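Local coordinates for DNA alpha-glucosyltransferase (Enterobacteria phage T4, PDB 1XV5), which is a phage-encoded glycosyltransferase of the GT-B clan, built from two Rossmann-like domains and holding uridine-5'-diphosphate in this model, at residues Gly291-Ser295 with Glu307-Leu313. Residues are numbered along the deposited sequence; the frame is centred on the assembly and turned at random.
Sequences GYQLS and EYTHLEL. With UDP (uridine-5'-diphosphate), chain C.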
loop_
_atom_site.group_PDB
_atom_site.type_symbol
_atom_site.label_atom_id
_atom_site.label_comp_id
_atom_site.label_asym_id
_atom_site.label_seq_id
_atom_site.Cartn_x
_atom_site.Cartn_y
_atom_site.Cartn_z
ATOM N N GLY A 291 10.469 -8.443 10.692
ATOM C CA GLY A 291 9.899 -8.093 9.404
ATOM C C GLY A 291 10.506 -6.781 8.951
ATOM O O GLY A 291 10.707 -5.869 9.758
ATOM N N TYR A 292 10.780 -6.674 7.657
ATOM C CA TYR A 292 11.395 -5.479 7.107
ATOM C C TYR A 292 10.554 -4.787 6.051
ATOM O O TYR A 292 10.016 -5.421 5.149
ATOM C CB TYR A 292 12.748 -5.833 6.491
ATOM C CG TYR A 292 13.759 -6.359 7.481
ATOM C CD1 TYR A 292 14.899 -5.620 7.797
ATOM C CD2 TYR A 292 13.577 -7.593 8.103
ATOM C CE1 TYR A 292 15.838 -6.099 8.714
ATOM C CE2 TYR A 292 14.509 -8.082 9.022
ATOM C CZ TYR A 292 15.635 -7.329 9.320
ATOM O OH TYR A 292 16.558 -7.805 10.227
ATOM N N GLN A 293 10.455 -3.471 6.177
ATOM C CA GLN A 293 9.724 -2.649 5.223
ATOM C C GLN A 293 10.637 -1.442 5.137
ATOM O O GLN A 293 10.630 -0.578 6.015
ATOM C CB GLN A 293 8.352 -2.272 5.781
ATOM C CG GLN A 293 7.309 -2.034 4.699
ATOM C CD GLN A 293 7.493 -0.713 3.980
ATOM O OE1 GLN A 293 8.560 -0.103 4.032
ATOM N NE2 GLN A 293 6.449 -0.267 3.298
ATOM N N LEU A 294 11.445 -1.401 4.083
ATOM C CA LEU A 294 12.423 -0.339 3.933
ATOM C C LEU A 294 12.118 0.733 2.896
ATOM O O LEU A 294 13.034 1.278 2.274
ATOM C CB LEU A 294 13.789 -0.975 3.656
ATOM C CG LEU A 294 14.199 -2.052 4.669
ATOM C CD1 LEU A 294 15.523 -2.682 4.248
ATOM C CD2 LEU A 294 14.307 -1.443 6.068
ATOM N N SER A 295 10.843 1.051 2.718
ATOM C CA SER A 295 10.474 2.089 1.764
ATOM C C SER A 295 11.142 3.396 2.183
ATOM O O SER A 295 11.175 3.748 3.366
ATOM C CB SER A 295 8.956 2.255 1.701
ATOM O OG SER A 295 8.383 1.153 1.019
ATOM N N GLU A 307 2.555 2.527 4.622
ATOM C CA GLU A 307 2.018 1.661 3.580
ATOM C C GLU A 307 1.432 0.408 4.210
ATOM O O GLU A 307 1.656 0.132 5.390
ATOM C CB GLU A 307 3.127 1.288 2.601
ATOM C CG GLU A 307 3.702 2.490 1.893
ATOM C CD GLU A 307 4.837 2.131 0.966
ATOM O OE1 GLU A 307 5.979 1.974 1.447
ATOM O OE2 GLU A 307 4.572 1.991 -0.243
ATOM N N TYR A 308 0.671 -0.351 3.431
ATOM C CA TYR A 308 0.074 -1.563 3.968
ATOM C C TYR A 308 1.100 -2.554 4.490
ATOM O O TYR A 308 0.884 -3.166 5.532
ATOM C CB TYR A 308 -0.839 -2.214 2.930
ATOM C CG TYR A 308 -2.167 -1.503 2.847
ATOM C CD1 TYR A 308 -2.525 -0.769 1.719
ATOM C CD2 TYR A 308 -3.038 -1.498 3.940
ATOM C CE1 TYR A 308 -3.719 -0.041 1.685
ATOM C CE2 TYR A 308 -4.224 -0.775 3.916
ATOM C CZ TYR A 308 -4.557 -0.049 2.791
ATOM O OH TYR A 308 -5.724 0.684 2.787
ATOM N N THR A 309 2.221 -2.715 3.791
ATOM C CA THR A 309 3.229 -3.645 4.278
ATOM C C THR A 309 3.767 -3.190 5.634
ATOM O O THR A 309 4.174 -4.018 6.441
ATOM C CB THR A 309 4.395 -3.827 3.277
ATOM O OG1 THR A 309 4.854 -2.550 2.823
ATOM C CG2 THR A 309 3.936 -4.664 2.081
ATOM N N HIS A 310 3.774 -1.881 5.885
ATOM C CA HIS A 310 4.224 -1.366 7.185
ATOM C C HIS A 310 3.251 -1.881 8.250
ATOM O O HIS A 310 3.640 -2.478 9.254
ATOM C CB HIS A 310 4.158 0.166 7.239
ATOM C CG HIS A 310 5.293 0.867 6.562
ATOM N ND1 HIS A 310 5.093 1.804 5.572
ATOM C CD2 HIS A 310 6.627 0.845 6.798
ATOM C CE1 HIS A 310 6.254 2.335 5.231
ATOM N NE2 HIS A 310 7.200 1.771 5.961
ATOM N N LEU A 311 1.972 -1.619 8.015
ATOM C CA LEU A 311 0.927 -2.008 8.952
ATOM C C LEU A 311 0.840 -3.506 9.182
ATOM O O LEU A 311 0.596 -3.959 10.299
ATOM C CB LEU A 311 -0.424 -1.476 8.467
ATOM C CG LEU A 311 -0.481 0.021 8.137
ATOM C CD1 LEU A 311 -1.919 0.400 7.805
ATOM C CD2 LEU A 311 0.033 0.856 9.323
ATOM N N GLU A 312 1.046 -4.279 8.125
ATOM C CA GLU A 312 0.973 -5.723 8.232
ATOM C C GLU A 312 2.032 -6.289 9.178
ATOM O O GLU A 312 1.774 -7.249 9.893
ATOM C CB GLU A 312 1.074 -6.340 6.831
ATOM C CG GLU A 312 -0.208 -6.109 6.026
ATOM C CD GLU A 312 -0.067 -6.358 4.533
ATOM O OE1 GLU A 312 -1.118 -6.492 3.871
ATOM O OE2 GLU A 312 1.072 -6.403 4.016
ATOM N N LEU A 313 3.216 -5.686 9.205
ATOM C CA LEU A 313 4.261 -6.180 10.102
ATOM C C LEU A 313 3.848 -6.057 11.566
ATOM O O LEU A 313 3.958 -7.010 12.342
ATOM C CB LEU A 313 5.576 -5.424 9.875
ATOM C CG LEU A 313 6.171 -5.550 8.472
ATOM C CD1 LEU A 313 7.594 -5.005 8.473
ATOM C CD2 LEU A 313 6.165 -7.012 8.036
HETATM N N1 UDP C . 0.902 -7.738 -1.558
HETATM C C2 UDP C . 0.485 -9.045 -1.712
HETATM N N3 UDP C . 1.272 -9.808 -2.536
HETATM C C4 UDP C . 2.416 -9.404 -3.200
HETATM C C5 UDP C . 2.786 -8.040 -2.978
HETATM C C6 UDP C . 2.033 -7.271 -2.185
HETATM O O2 UDP C . -0.502 -9.494 -1.153
HETATM O O4 UDP C . 3.021 -10.208 -3.908
HETATM C "C1'" UDP C . 0.089 -6.863 -0.706
HETATM C "C2'" UDP C . 0.824 -6.272 0.491
HETATM O "O2'" UDP C . 0.896 -7.200 1.553
HETATM C "C3'" UDP C . -0.056 -5.062 0.774
HETATM C "C4'" UDP C . -0.361 -4.566 -0.638
HETATM O "O4'" UDP C . -0.308 -5.750 -1.478
HETATM O "O3'" UDP C . -1.260 -5.492 1.410
HETATM C "C5'" UDP C . 0.603 -3.526 -1.174
HETATM O "O5'" UDP C . 0.298 -2.253 -0.616
HETATM P PA UDP C . 1.416 -1.260 -0.063
HETATM O O1A UDP C . 0.684 -0.070 0.418
HETATM O O2A UDP C . 2.293 -2.003 0.880
HETATM O O3A UDP C . 2.335 -0.863 -1.358
HETATM P PB UDP C . 1.967 -0.680 -2.945
HETATM O O1B UDP C . 2.828 0.417 -3.457
HETATM O O2B UDP C . 2.039 -2.013 -3.584
HETATM O O3B UDP C . 0.458 -0.186 -2.949
HETATM O O HOH W 1 10.094 2.165 5.659
#
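Hydrogen bonds from the amide of Q293 carry the polar part of this contact. Its NE2 donates to T309 OG1 at 2.8 Å and to E307 OE1 at 2.9 Å; the first acceptor is tilted from the amide plane, the second lies in it. E307 OE1 is gripped twice: Q293 NE2 comes from above the carboxylate plane, 53° out of it, whereas S295 OG donates into the syn lone pair of E307 OE1 at 2.6 Å. Within its own segment, Q293 OE1 accepts from S295 N, which helps fix the amide's rotation.

Stacking adds a second layer. The Q293 amide lies over one face of the H310 imidazole, the planes 18° apart, and CG makes a CH-pi contact with the same face. A bend at chi2 (-75°) folds the amide over the ring. The ring is held at its edge, where ND1 accepts from E307 N at 2.8 Å and NE2 meets a water that is also hydrogen-bonded to Q293 O and S295 O.

Apolar packing closes the other end: L313 CD1 rests 3.4 Å from G291 C and also reaches Q293 CB.

The strand and helix run nearly antiparallel, as successive elements of the beta-alpha-beta unit 288-293, 308-316 and 319-323 in a Rossmann-like domain. At the helix N-terminus, Y308 N and T309 N donate to UDP O1A and O2A, while E312 binds both ribose hydroxyls. E307 OE2 forms a salt bridge with K210, which also hydrogen-bonds to UDP. The chemistry is consistent with Q293 and S295 forming a second shell that helps position the E307 carboxylate and, through T309 OG1, the phosphate-binding helix end, whose dipole probably helps to stabilise the phosphate charge.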